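Local coordinates for protein BIM1 (Saccharomyces cerevisiae, PDB 2QJX) that binds microtubules, tracking their growing plus ends as a member of the EB1 (MAPRE) family, here through its calponin-homology domain, at residues L15-L19 against L102-K106; G21-L25 against Y118-R124; G34-C40 against N68-L72; I42-Y47 against H108-K113. All coordinates share one frame; numbering follows the deposited sequence.

How the interactions relate
Interactions 1, 3 and 4 join helices of the calponin-homology domain, and interaction 3 is the buried one. Interaction 2 ties the later segment 118-124 onto helix 12-23, which interaction 1 also uses. Interactions 1 and 4 lie on successive parts of helix 95-112, with centres about 11 Å apart. They touch where Ile42 meets Leu19 and Leu102, and where Trp18 CZ2 lies 3.7 Å from Trp109 CE3. Interactions 3 and 4 share helix 37-47, and Leu72 CD1 packs 3.7 Å from Met43 CG. Interaction 2 is joined to interaction 4 by a salt bridge from Arg123 NE to Asp44 OD2 at 2.9 Å. No ligand is part of these contacts.

Interaction 1. Residues L15-L19 against L102-K106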
loop_
_atom_site.group_PDB
_atom_site.type_symbol
_atom_site.label_atom_id
_atom_site.label_comp_id
_atom_site.label_asym_id
_atom_site.label_seq_id
_atom_site.Cartn_x
_atom_site.Cartn_y
_atom_site.Cartn_z
ATOM N N LEU A 15 -9.830 9.057 -3.901
ATOM C CA LEU A 15 -8.647 8.294 -3.523
ATOM C C LEU A 15 -8.510 7.029 -4.349
ATOM O O LEU A 15 -7.431 6.731 -4.858
ATOM C CB LEU A 15 -8.689 7.909 -2.044
ATOM C CG LEU A 15 -8.262 8.948 -1.011
ATOM C CD1 LEU A 15 -8.348 8.332 0.376
ATOM C CD2 LEU A 15 -6.839 9.414 -1.300
ATOM N N LEU A 16 -9.598 6.275 -4.471
ATOM C CA LEU A 16 -9.560 5.040 -5.239
ATOM C C LEU A 16 -9.140 5.293 -6.676
ATOM O O LEU A 16 -8.331 4.554 -7.228
ATOM C CB LEU A 16 -10.920 4.329 -5.201
ATOM C CG LEU A 16 -11.181 3.493 -3.942
ATOM C CD1 LEU A 16 -12.545 2.824 -4.033
ATOM C CD2 LEU A 16 -10.089 2.440 -3.792
ATOM N N THR A 17 -9.684 6.341 -7.283
ATOM C CA THR A 17 -9.334 6.666 -8.656
ATOM C C THR A 17 -7.837 6.963 -8.740
ATOM O O THR A 17 -7.160 6.518 -9.666
ATOM C CB THR A 17 -10.153 7.873 -9.159
ATOM O OG1 THR A 17 -11.533 7.488 -9.272
ATOM C CG2 THR A 17 -9.648 8.343 -10.519
ATOM N N TRP A 18 -7.326 7.702 -7.761
ATOM C CA TRP A 18 -5.903 8.040 -7.719
ATOM C C TRP A 18 -5.067 6.774 -7.601
ATOM O O TRP A 18 -4.125 6.576 -8.358
ATOM C CB TRP A 18 -5.596 8.938 -6.517
ATOM C CG TRP A 18 -4.116 9.106 -6.254
ATOM C CD1 TRP A 18 -3.235 9.878 -6.963
ATOM C CD2 TRP A 18 -3.353 8.474 -5.219
ATOM N NE1 TRP A 18 -1.973 9.766 -6.429
ATOM C CE2 TRP A 18 -2.015 8.911 -5.359
ATOM C CE3 TRP A 18 -3.666 7.580 -4.186
ATOM C CZ2 TRP A 18 -0.992 8.486 -4.500
ATOM C CZ3 TRP A 18 -2.649 7.156 -3.334
ATOM C CH2 TRP A 18 -1.327 7.613 -3.500
ATOM N N LEU A 19 -5.420 5.923 -6.640
ATOM C CA LEU A 19 -4.695 4.677 -6.408
ATOM C C LEU A 19 -4.717 3.740 -7.610
ATOM O O LEU A 19 -3.694 3.154 -7.974
ATOM C CB LEU A 19 -5.284 3.949 -5.194
ATOM C CG LEU A 19 -4.601 2.643 -4.788
ATOM C CD1 LEU A 19 -3.197 2.939 -4.299
ATOM C CD2 LEU A 19 -5.418 1.958 -3.696
ATOM N N LEU A 102 -4.855 5.393 3.898
ATOM C CA LEU A 102 -4.618 5.703 2.492
ATOM C C LEU A 102 -4.483 7.213 2.302
ATOM O O LEU A 102 -3.681 7.673 1.484
ATOM C CB LEU A 102 -5.755 5.169 1.619
ATOM C CG LEU A 102 -5.581 5.355 0.110
ATOM C CD1 LEU A 102 -4.306 4.653 -0.359
ATOM C CD2 LEU A 102 -6.796 4.799 -0.619
ATOM N N GLN A 103 -5.264 7.988 3.054
ATOM C CA GLN A 103 -5.176 9.441 2.948
ATOM C C GLN A 103 -3.771 9.879 3.332
ATOM O O GLN A 103 -3.166 10.694 2.642
ATOM C CB GLN A 103 -6.197 10.128 3.859
ATOM C CG GLN A 103 -7.646 9.840 3.496
ATOM C CD GLN A 103 -8.629 10.509 4.442
ATOM O OE1 GLN A 103 -8.452 10.480 5.658
ATOM N NE2 GLN A 103 -9.679 11.099 3.885
ATOM N N TRP A 104 -3.246 9.338 4.428
ATOM C CA TRP A 104 -1.898 9.705 4.850
ATOM C C TRP A 104 -0.854 9.243 3.835
ATOM O O TRP A 104 0.097 9.968 3.534
ATOM C CB TRP A 104 -1.554 9.100 6.211
ATOM C CG TRP A 104 -0.135 9.407 6.624
ATOM C CD1 TRP A 104 0.311 10.530 7.265
ATOM C CD2 TRP A 104 1.028 8.610 6.356
ATOM N NE1 TRP A 104 1.678 10.481 7.413
ATOM C CE2 TRP A 104 2.144 9.314 6.862
ATOM C CE3 TRP A 104 1.234 7.370 5.734
ATOM C CZ2 TRP A 104 3.453 8.819 6.766
ATOM C CZ3 TRP A 104 2.539 6.878 5.638
ATOM C CH2 TRP A 104 3.629 7.604 6.154
ATOM N N LEU A 105 -1.019 8.031 3.314
ATOM C CA LEU A 105 -0.067 7.516 2.341
ATOM C C LEU A 105 0.013 8.413 1.116
ATOM O O LEU A 105 1.105 8.695 0.609
ATOM C CB LEU A 105 -0.444 6.093 1.922
ATOM C CG LEU A 105 -0.048 5.010 2.927
ATOM C CD1 LEU A 105 -0.664 3.680 2.529
ATOM C CD2 LEU A 105 1.467 4.893 2.973
ATOM N N LYS A 106 -1.136 8.868 0.633
ATOM C CA LYS A 106 -1.131 9.734 -0.535
ATOM C C LYS A 106 -0.317 10.993 -0.251
ATOM O O LYS A 106 0.417 11.472 -1.114
ATOM C CB LYS A 106 -2.554 10.127 -0.940
ATOM C CG LYS A 106 -2.563 11.005 -2.187
ATOM C CD LYS A 106 -3.950 11.385 -2.642
ATOM C CE LYS A 106 -3.868 12.174 -3.942
ATOM N NZ LYS A 106 -5.202 12.605 -4.422
#
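Trp18 and Lys106 carry much of this helix-to-helix contact. The lysine runs over one face of the indole. Its CG stands above the six-membered ring, 3.7 Å from the centroid and only 8° off the normal, a CH-pi contact. Further along, CE passes over the pyrrole side. NZ ends 4.4 Å from the centroid of the five-membered ring, over the face, in a cation-pi interaction. The chain can follow the ring because CG is anti to the backbone N (chi1 -178°) and every later torsion is extended. Trp18 also places CG anti to its N, which carries the indole across to helix 95-112.

Leu15 fills the space beside this pair. Its two methyls divide the work. CD2 packs 3.7 Å from Lys106 CD, and CD1 meets Gln103 CG at 3.5 Å, the two side chains crossing at about a right angle. Leu15 and Leu102 reach toward each other tip to tip, and Leu15 CB lies 3.9 Å from Leu102 CD2. The other methyl, Leu102 CD1, sits at the edge of the Trp18 ring, 4.2 Å from CZ3. Ile42 of helix 37-47 touches both Leu19 and Leu102 and extends the apolar layer. The segment axes are 11.2 Å apart and cross at 50°. This is side-chain packing between the first long helix and helix 95-112 in the all-helical calponin-homology fold.

Interaction 2. Residues G21-L25 against Y118-R124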
loop_
_atom_site.group_PDB
_atom_site.type_symbol
_atom_site.label_atom_id
_atom_site.label_comp_id
_atom_site.label_asym_id
_atom_site.label_seq_id
_atom_site.Cartn_x
_atom_site.Cartn_y
_atom_site.Cartn_z
ATOM N N GLY A 21 -5.054 4.450 -10.745
ATOM C CA GLY A 21 -4.236 4.953 -11.833
ATOM C C GLY A 21 -2.758 4.825 -11.502
ATOM O O GLY A 21 -1.948 4.455 -12.352
ATOM N N LEU A 22 -2.416 5.117 -10.252
ATOM C CA LEU A 22 -1.035 5.052 -9.788
ATOM C C LEU A 22 -0.431 3.660 -9.899
ATOM O O LEU A 22 0.683 3.499 -10.392
ATOM C CB LEU A 22 -0.950 5.507 -8.328
ATOM C CG LEU A 22 0.440 5.471 -7.685
ATOM C CD1 LEU A 22 1.317 6.557 -8.289
ATOM C CD2 LEU A 22 0.320 5.672 -6.186
ATOM N N LEU A 23 -1.163 2.651 -9.434
ATOM C CA LEU A 23 -0.649 1.285 -9.450
ATOM C C LEU A 23 -1.286 0.353 -10.474
ATOM O O LEU A 23 -1.030 -0.852 -10.464
ATOM C CB LEU A 23 -0.792 0.674 -8.053
ATOM C CG LEU A 23 -0.047 1.411 -6.937
ATOM C CD1 LEU A 23 -0.247 0.694 -5.619
ATOM C CD2 LEU A 23 1.434 1.494 -7.283
ATOM N N ASN A 24 -2.093 0.908 -11.371
ATOM C CA ASN A 24 -2.782 0.092 -12.364
ATOM C C ASN A 24 -3.561 -1.024 -11.677
ATOM O O ASN A 24 -3.377 -2.214 -11.970
ATOM C CB ASN A 24 -1.807 -0.520 -13.367
ATOM C CG ASN A 24 -2.506 -1.410 -14.376
ATOM O OD1 ASN A 24 -3.500 -1.010 -14.983
ATOM N ND2 ASN A 24 -1.994 -2.625 -14.559
ATOM N N LEU A 25 -4.416 -0.622 -10.746
ATOM C CA LEU A 25 -5.253 -1.553 -10.006
ATOM C C LEU A 25 -6.698 -1.320 -10.422
ATOM O O LEU A 25 -6.996 -0.375 -11.160
ATOM C CB LEU A 25 -5.103 -1.333 -8.497
ATOM C CG LEU A 25 -3.718 -1.628 -7.914
ATOM C CD1 LEU A 25 -3.705 -1.342 -6.418
ATOM C CD2 LEU A 25 -3.362 -3.080 -8.190
ATOM N N TYR A 118 7.965 5.130 -12.411
ATOM C CA TYR A 118 7.709 3.878 -11.711
ATOM C C TYR A 118 6.821 2.989 -12.568
ATOM O O TYR A 118 5.817 3.444 -13.107
ATOM C CB TYR A 118 7.025 4.155 -10.367
ATOM C CG TYR A 118 6.844 2.922 -9.505
ATOM C CD1 TYR A 118 7.937 2.307 -8.894
ATOM C CD2 TYR A 118 5.578 2.369 -9.306
ATOM C CE1 TYR A 118 7.777 1.167 -8.100
ATOM C CE2 TYR A 118 5.403 1.226 -8.515
ATOM C CZ TYR A 118 6.504 0.634 -7.918
ATOM O OH TYR A 118 6.337 -0.491 -7.144
ATOM N N ASP A 119 7.204 1.725 -12.705
ATOM C CA ASP A 119 6.433 0.776 -13.497
ATOM C C ASP A 119 5.845 -0.204 -12.498
ATOM O O ASP A 119 6.484 -1.190 -12.141
ATOM C CB ASP A 119 7.340 0.023 -14.474
ATOM C CG ASP A 119 6.559 -0.837 -15.443
ATOM O OD1 ASP A 119 5.425 -1.239 -15.105
ATOM O OD2 ASP A 119 7.083 -1.126 -16.539
ATOM N N PRO A 120 4.615 0.060 -12.033
ATOM C CA PRO A 120 3.958 -0.814 -11.057
ATOM C C PRO A 120 3.798 -2.261 -11.492
ATOM O O PRO A 120 3.996 -3.181 -10.699
ATOM C CB PRO A 120 2.617 -0.113 -10.814
ATOM C CG PRO A 120 2.346 0.563 -12.124
ATOM C CD PRO A 120 3.706 1.133 -12.473
ATOM N N ASP A 121 3.445 -2.469 -12.753
ATOM C CA ASP A 121 3.254 -3.821 -13.251
ATOM C C ASP A 121 4.551 -4.626 -13.233
ATOM O O ASP A 121 4.583 -5.755 -12.740
ATOM C CB ASP A 121 2.663 -3.759 -14.662
ATOM C CG ASP A 121 1.322 -3.045 -14.688
ATOM O OD1 ASP A 121 0.326 -3.637 -14.223
ATOM O OD2 ASP A 121 1.266 -1.885 -15.151
ATOM N N ALA A 122 5.622 -4.047 -13.765
ATOM C CA ALA A 122 6.907 -4.736 -13.790
ATOM C C ALA A 122 7.413 -5.017 -12.376
ATOM O O ALA A 122 7.980 -6.079 -12.114
ATOM C CB ALA A 122 7.935 -3.909 -14.561
ATOM N N ARG A 123 7.215 -4.070 -11.463
ATOM C CA ARG A 123 7.669 -4.267 -10.091
ATOM C C ARG A 123 6.948 -5.430 -9.409
ATOM O O ARG A 123 7.503 -6.039 -8.494
ATOM C CB ARG A 123 7.495 -2.982 -9.265
ATOM C CG ARG A 123 8.417 -1.836 -9.685
ATOM C CD ARG A 123 9.892 -2.165 -9.440
ATOM N NE ARG A 123 10.202 -2.257 -8.015
ATOM C CZ ARG A 123 11.382 -2.618 -7.521
ATOM N NH1 ARG A 123 12.380 -2.932 -8.337
ATOM N NH2 ARG A 123 11.570 -2.653 -6.208
ATOM N N ARG A 124 5.726 -5.735 -9.860
ATOM C CA ARG A 124 4.928 -6.840 -9.306
ATOM C C ARG A 124 5.079 -8.106 -10.143
ATOM O O ARG A 124 4.364 -9.081 -9.906
ATOM C CB ARG A 124 3.420 -6.544 -9.338
ATOM C CG ARG A 124 2.913 -5.302 -8.689
ATOM C CD ARG A 124 1.406 -5.465 -8.486
ATOM N NE ARG A 124 0.584 -5.240 -9.679
ATOM C CZ ARG A 124 0.120 -4.046 -10.046
ATOM N NH1 ARG A 124 0.403 -2.973 -9.322
ATOM N NH2 ARG A 124 -0.662 -3.925 -11.112
#
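Leu23 O, near the end of helix 12-23, is gripped end-on by both terminal nitrogens of Arg124. Arg124 NH1 donates to Leu23 O at 2.8 Å, in the carbonyl plane, with an N-H...O angle of 158°. Arg124 NH2 reaches Leu23 O at 3.2 Å, less straight. The oxygen lies almost in the guanidinium plane. A bend at chi3 (-79°) helps turn the group to this position. Leu25 CD2 covers one guanidinium face and Pro120 O lies over the opposite one.

Asn24 adds a second tie. Asn24 ND2 donates to Asp121 OD1 at 2.6 Å, and the oxygen receives it on its syn lone pair, with the amide and carboxylate planes 66° apart. Asp121 OD1 also forms a salt bridge with Arg124 NH2, 3.3 Å away, so the acid helps to steady the arginine. Apolar contact continues beside these bonds. Leu23 CD2 packs against Pro120 CB at 4.1 Å and approaches Tyr118 CE2 obliquely.

Asp119 N-caps the short helix 120-123 through Ala122 N. The contact therefore joins that helix to the end of helix 12-23. Helix 37-47 borders both: Gln41 accepts from Arg124 NH1, and Asp44 and Gln41 bond to Tyr118 OH.

Interaction 3. Residues G34-C40 against N68-L72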
loop_
_atom_site.group_PDB
_atom_site.type_symbol
_atom_site.label_atom_id
_atom_site.label_comp_id
_atom_site.label_asym_id
_atom_site.label_seq_id
_atom_site.Cartn_x
_atom_site.Cartn_y
_atom_site.Cartn_z
ATOM N N GLY A 34 -7.309 -3.172 2.739
ATOM C CA GLY A 34 -7.015 -3.826 3.998
ATOM C C GLY A 34 -6.025 -4.973 3.902
ATOM O O GLY A 34 -5.451 -5.363 4.918
ATOM N N THR A 35 -5.809 -5.509 2.697
ATOM C CA THR A 35 -4.887 -6.636 2.531
ATOM C C THR A 35 -3.439 -6.204 2.691
ATOM O O THR A 35 -2.551 -7.042 2.837
ATOM C CB THR A 35 -5.028 -7.320 1.150
ATOM O OG1 THR A 35 -4.475 -6.474 0.131
ATOM C CG2 THR A 35 -6.491 -7.597 0.838
ATOM N N GLY A 36 -3.210 -4.895 2.646
ATOM C CA GLY A 36 -1.870 -4.358 2.804
ATOM C C GLY A 36 -0.962 -4.371 1.585
ATOM O O GLY A 36 0.105 -3.754 1.604
ATOM N N ALA A 37 -1.370 -5.063 0.528
ATOM C CA ALA A 37 -0.560 -5.155 -0.683
ATOM C C ALA A 37 -0.340 -3.790 -1.354
ATOM O O ALA A 37 0.796 -3.419 -1.672
ATOM C CB ALA A 37 -1.208 -6.133 -1.660
ATOM N N ALA A 38 -1.419 -3.046 -1.569
ATOM C CA ALA A 38 -1.315 -1.732 -2.198
ATOM C C ALA A 38 -0.454 -0.785 -1.364
ATOM O O ALA A 38 0.341 -0.020 -1.912
ATOM C CB ALA A 38 -2.711 -1.132 -2.405
ATOM N N TYR A 39 -0.613 -0.828 -0.042
ATOM C CA TYR A 39 0.175 0.030 0.842
ATOM C C TYR A 39 1.662 -0.224 0.618
ATOM O O TYR A 39 2.460 0.712 0.519
ATOM C CB TYR A 39 -0.176 -0.249 2.308
ATOM C CG TYR A 39 -1.603 0.084 2.687
ATOM C CD1 TYR A 39 -2.211 -0.535 3.779
ATOM C CD2 TYR A 39 -2.346 1.013 1.957
ATOM C CE1 TYR A 39 -3.527 -0.244 4.131
ATOM C CE2 TYR A 39 -3.663 1.316 2.304
ATOM C CZ TYR A 39 -4.247 0.682 3.390
ATOM O OH TYR A 39 -5.554 0.963 3.724
ATOM N N CYS A 40 2.033 -1.500 0.550
ATOM C CA CYS A 40 3.424 -1.868 0.324
ATOM C C CYS A 40 3.930 -1.280 -0.980
ATOM O O CYS A 40 5.016 -0.709 -1.022
ATOM C CB CYS A 40 3.587 -3.390 0.254
ATOM S SG CYS A 40 3.553 -4.228 1.846
ATOM N N ASN A 68 2.080 -9.025 4.484
ATOM C CA ASN A 68 2.179 -7.736 3.814
ATOM C C ASN A 68 2.413 -6.637 4.832
ATOM O O ASN A 68 3.236 -5.748 4.623
ATOM C CB ASN A 68 0.911 -7.442 3.013
ATOM C CG ASN A 68 0.709 -8.419 1.879
ATOM O OD1 ASN A 68 1.657 -9.067 1.434
ATOM N ND2 ASN A 68 -0.522 -8.520 1.391
ATOM N N TYR A 69 1.698 -6.702 5.946
ATOM C CA TYR A 69 1.862 -5.689 6.974
ATOM C C TYR A 69 3.223 -5.748 7.665
ATOM O O TYR A 69 3.763 -4.719 8.066
ATOM C CB TYR A 69 0.720 -5.777 7.990
ATOM C CG TYR A 69 -0.546 -5.149 7.465
ATOM C CD1 TYR A 69 -1.632 -5.930 7.065
ATOM C CD2 TYR A 69 -0.634 -3.768 7.307
ATOM C CE1 TYR A 69 -2.770 -5.344 6.514
ATOM C CE2 TYR A 69 -1.765 -3.175 6.760
ATOM C CZ TYR A 69 -2.825 -3.965 6.364
ATOM O OH TYR A 69 -3.930 -3.369 5.804
ATOM N N LYS A 70 3.797 -6.936 7.797
ATOM C CA LYS A 70 5.109 -7.024 8.418
ATOM C C LYS A 70 6.142 -6.419 7.463
ATOM O O LYS A 70 7.113 -5.791 7.893
ATOM C CB LYS A 70 5.429 -8.478 8.772
ATOM C CG LYS A 70 4.578 -8.948 9.949
ATOM C CD LYS A 70 4.909 -10.346 10.439
ATOM C CE LYS A 70 4.082 -10.668 11.684
ATOM N NZ LYS A 70 4.213 -12.085 12.126
ATOM N N ILE A 71 5.912 -6.587 6.166
ATOM C CA ILE A 71 6.797 -6.017 5.152
ATOM C C ILE A 71 6.645 -4.498 5.192
ATOM O O ILE A 71 7.634 -3.770 5.103
ATOM C CB ILE A 71 6.438 -6.538 3.736
ATOM C CG1 ILE A 71 6.895 -7.993 3.588
ATOM C CG2 ILE A 71 7.099 -5.659 2.662
ATOM C CD1 ILE A 71 6.365 -8.702 2.329
ATOM N N LEU A 72 5.406 -4.023 5.331
ATOM C CA LEU A 72 5.143 -2.585 5.394
ATOM C C LEU A 72 5.779 -1.995 6.650
ATOM O O LEU A 72 6.422 -0.942 6.605
ATOM C CB LEU A 72 3.632 -2.313 5.416
ATOM C CG LEU A 72 3.206 -0.844 5.345
ATOM C CD1 LEU A 72 3.514 -0.301 3.961
ATOM C CD2 LEU A 72 1.708 -0.710 5.635
#
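Tyr69 OH and Asn68 ND2 reach from helix 62-78 to two consecutive carbonyls ahead of helix 37-47. Tyr69 OH donates to Gly34 O at 2.7 Å, from above the carbonyl plane, while that oxygen lies at the edge of the phenol ring. Asn68 ND2 donates to Thr35 O at 2.9 Å. This bond is nearly straight, 170°, and the oxygen is in the amide plane. Asn68 CG is anti to the carbonyl carbon (chi1 -65°), which helps to bring the amide to Thr35 O.

Gly36, the N-cap residue, lies close to both side chains. Its CA sits over one face of the Tyr69 ring, 4.1 Å from the centroid, a CH-pi contact. Its positive phi (81°) and the nearness of Asn68 CB and the Tyr69 ring suit a residue without a side chain.

One turn on, Cys40 SG lies 3.9 Å from Ile71 CG2 and 4.1 Å from Leu72 CB. Leu72 uses both methyls on Tyr39: CD2 meets Tyr39 CB at 3.9 Å, and CD1 meets Tyr39 O at 3.7 Å.

A second shell helps to position these side chains. Lys56 N donates to Asn68 OD1, which probably helps to set the amide, and Tyr39 OH bonds Asn98 on helix 95-112. Here two core helices of the calponin-homology fold pack closely at the N-terminal start of helix 37-47.

Interaction 4. Residues I42-Y47 against H108-K113; sequences IMDSIY and HWIRHK
This is a partly buried packing of two nearly parallel helices, at the C-terminal ends of helix 37-47 and helix 95-112. The segment axes run 8° apart in direction and approach to 9.9 Å. Ile46 is the main apolar link. Its CD1 presses against the backbone of helix 95-112, 3.4 Å from Trp109 CA. CG1 lies 3.7 Å from Trp109 CD1. The other branch, CG2, packs on His112 CB. With CG1 anti to the carbonyl carbon (chi1 -57°), that branch is directed to Trp109, and CG2, anti to the backbone N, to His112.

Tyr47 and His108 make the polar link. Tyr47 OH and His108 NE2 are hydrogen-bonded at 2.8 Å, and either may donate. The side chains cross at about a right angle, and the nitrogen lies in the plane of the phenol ring, at its edge. His112 ND1 stands over one face of the His108 imidazole and donates to His108 O. The selenium of Met43, present as selenomethionine, comes obliquely to the same ring, 4.0 Å from His108 CD2. Trp104 stacks on His108, and His79 stacks on Tyr47.

Ser45 OG meets the Trp109 ring at its edge, 3.4 Å from CD1. A water accepts from Lys113 NZ and probably donates to Ser45 O, and the lysine also bonds Ser116 O.

Chemically, the contact combines an apolar centre at Ile46 with polar ties beside it. The Tyr47 bond and the neighbouring rings probably restrain the orientation of the His108 imidazole.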
loop_
_atom_site.group_PDB
_atom_site.type_symbol
_atom_site.label_atom_id
_atom_site.label_comp_id
_atom_site.label_asym_id
_atom_site.label_seq_id
_atom_site.Cartn_x
_atom_site.Cartn_y
_atom_site.Cartn_z
ATOM N N ILE A 42 2.802 1.284 -2.662
ATOM C CA ILE A 42 2.862 2.740 -2.692
ATOM C C ILE A 42 4.236 3.098 -2.126
ATOM O O ILE A 42 4.937 3.967 -2.652
ATOM C CB ILE A 42 1.775 3.393 -1.821
ATOM C CG1 ILE A 42 0.406 3.198 -2.474
ATOM C CG2 ILE A 42 2.059 4.884 -1.659
ATOM C CD1 ILE A 42 -0.728 3.829 -1.702
HETATM N N MSE A 43 4.627 2.415 -1.056
HETATM C CA MSE A 43 5.931 2.674 -0.458
HETATM C C MSE A 43 7.047 2.277 -1.427
HETATM O O MSE A 43 8.111 2.899 -1.445
HETATM C CB MSE A 43 6.075 1.918 0.864
HETATM C CG MSE A 43 5.131 2.414 1.963
HETATM SE SE MSE A 43 5.372 4.286 2.448
HETATM C CE MSE A 43 6.729 4.075 3.806
ATOM N N ASP A 44 6.815 1.251 -2.242
ATOM C CA ASP A 44 7.838 0.844 -3.208
ATOM C C ASP A 44 8.011 1.927 -4.270
ATOM O O ASP A 44 9.129 2.200 -4.706
ATOM C CB ASP A 44 7.475 -0.488 -3.887
ATOM C CG ASP A 44 8.622 -1.050 -4.729
ATOM O OD1 ASP A 44 9.720 -1.240 -4.168
ATOM O OD2 ASP A 44 8.433 -1.309 -5.944
ATOM N N SER A 45 6.918 2.559 -4.687
ATOM C CA SER A 45 7.025 3.610 -5.704
ATOM C C SER A 45 7.886 4.772 -5.193
ATOM O O SER A 45 8.556 5.456 -5.971
ATOM C CB SER A 45 5.637 4.131 -6.099
ATOM O OG SER A 45 5.024 4.843 -5.039
ATOM N N ILE A 46 7.877 4.980 -3.879
ATOM C CA ILE A 46 8.654 6.056 -3.266
ATOM C C ILE A 46 10.095 5.667 -2.922
ATOM O O ILE A 46 11.034 6.419 -3.205
ATOM C CB ILE A 46 7.999 6.551 -1.958
ATOM C CG1 ILE A 46 6.565 7.020 -2.225
ATOM C CG2 ILE A 46 8.834 7.688 -1.371
ATOM C CD1 ILE A 46 5.788 7.362 -0.961
ATOM N N TYR A 47 10.273 4.500 -2.308
ATOM C CA TYR A 47 11.604 4.061 -1.897
ATOM C C TYR A 47 12.266 3.023 -2.789
ATOM O O TYR A 47 13.492 2.935 -2.839
ATOM C CB TYR A 47 11.558 3.557 -0.457
ATOM C CG TYR A 47 11.064 4.613 0.503
ATOM C CD1 TYR A 47 9.706 4.728 0.807
ATOM C CD2 TYR A 47 11.944 5.540 1.058
ATOM C CE1 TYR A 47 9.241 5.741 1.637
ATOM C CE2 TYR A 47 11.488 6.559 1.886
ATOM C CZ TYR A 47 10.138 6.656 2.170
ATOM O OH TYR A 47 9.679 7.678 2.963
ATOM N N HIS A 108 2.133 11.269 1.909
ATOM C CA HIS A 108 3.528 10.865 1.998
ATOM C C HIS A 108 4.105 10.746 0.584
ATOM O O HIS A 108 5.230 11.188 0.318
ATOM C CB HIS A 108 3.643 9.519 2.715
ATOM C CG HIS A 108 5.038 9.184 3.140
ATOM N ND1 HIS A 108 5.707 9.889 4.117
ATOM C CD2 HIS A 108 5.893 8.223 2.718
ATOM C CE1 HIS A 108 6.914 9.376 4.279
ATOM N NE2 HIS A 108 7.051 8.363 3.442
ATOM N N TRP A 109 3.327 10.149 -0.316
ATOM C CA TRP A 109 3.729 9.975 -1.713
ATOM C C TRP A 109 3.943 11.344 -2.373
ATOM O O TRP A 109 4.956 11.582 -3.034
ATOM C CB TRP A 109 2.641 9.202 -2.472
ATOM C CG TRP A 109 2.962 8.939 -3.908
ATOM C CD1 TRP A 109 3.732 7.931 -4.403
ATOM C CD2 TRP A 109 2.527 9.705 -5.038
ATOM N NE1 TRP A 109 3.803 8.016 -5.774
ATOM C CE2 TRP A 109 3.073 9.097 -6.190
ATOM C CE3 TRP A 109 1.727 10.845 -5.189
ATOM C CZ2 TRP A 109 2.845 9.591 -7.480
ATOM C CZ3 TRP A 109 1.498 11.338 -6.473
ATOM C CH2 TRP A 109 2.055 10.709 -7.601
ATOM N N ILE A 110 2.985 12.244 -2.191
ATOM C CA ILE A 110 3.092 13.580 -2.767
ATOM C C ILE A 110 4.375 14.268 -2.326
ATOM O O ILE A 110 5.089 14.858 -3.136
ATOM C CB ILE A 110 1.894 14.459 -2.351
ATOM C CG1 ILE A 110 0.636 13.981 -3.076
ATOM C CG2 ILE A 110 2.183 15.927 -2.657
ATOM C CD1 ILE A 110 -0.623 14.699 -2.663
ATOM N N ARG A 111 4.674 14.173 -1.035
ATOM C CA ARG A 111 5.858 14.810 -0.479
ATOM C C ARG A 111 7.193 14.136 -0.784
ATOM O O ARG A 111 8.215 14.818 -0.890
ATOM C CB ARG A 111 5.701 14.952 1.038
ATOM C CG ARG A 111 6.889 15.601 1.731
ATOM C CD ARG A 111 6.609 15.826 3.208
ATOM N NE ARG A 111 7.734 16.461 3.889
ATOM C CZ ARG A 111 7.743 16.781 5.179
ATOM N NH1 ARG A 111 6.682 16.526 5.936
ATOM N NH2 ARG A 111 8.812 17.354 5.715
ATOM N N HIS A 112 7.204 12.816 -0.949
ATOM C CA HIS A 112 8.471 12.138 -1.182
ATOM C C HIS A 112 8.742 11.450 -2.520
ATOM O O HIS A 112 9.888 11.103 -2.800
ATOM C CB HIS A 112 8.727 11.139 -0.050
ATOM C CG HIS A 112 8.833 11.774 1.301
ATOM N ND1 HIS A 112 7.731 12.074 2.074
ATOM C CD2 HIS A 112 9.911 12.190 2.007
ATOM C CE1 HIS A 112 8.125 12.644 3.197
ATOM N NE2 HIS A 112 9.444 12.726 3.183
ATOM N N LYS A 113 7.723 11.236 -3.342
ATOM C CA LYS A 113 7.954 10.578 -4.629
ATOM C C LYS A 113 8.839 11.468 -5.499
ATOM O O LYS A 113 8.497 12.623 -5.746
ATOM C CB LYS A 113 6.633 10.316 -5.353
ATOM C CG LYS A 113 6.811 9.665 -6.721
ATOM C CD LYS A 113 7.400 8.267 -6.601
ATOM C CE LYS A 113 7.784 7.695 -7.960
ATOM N NZ LYS A 113 9.051 8.302 -8.465
HETATM O O HOH W 1 10.809 6.711 -6.949
HETATM O O HOH W 2 11.046 8.648 -4.795
#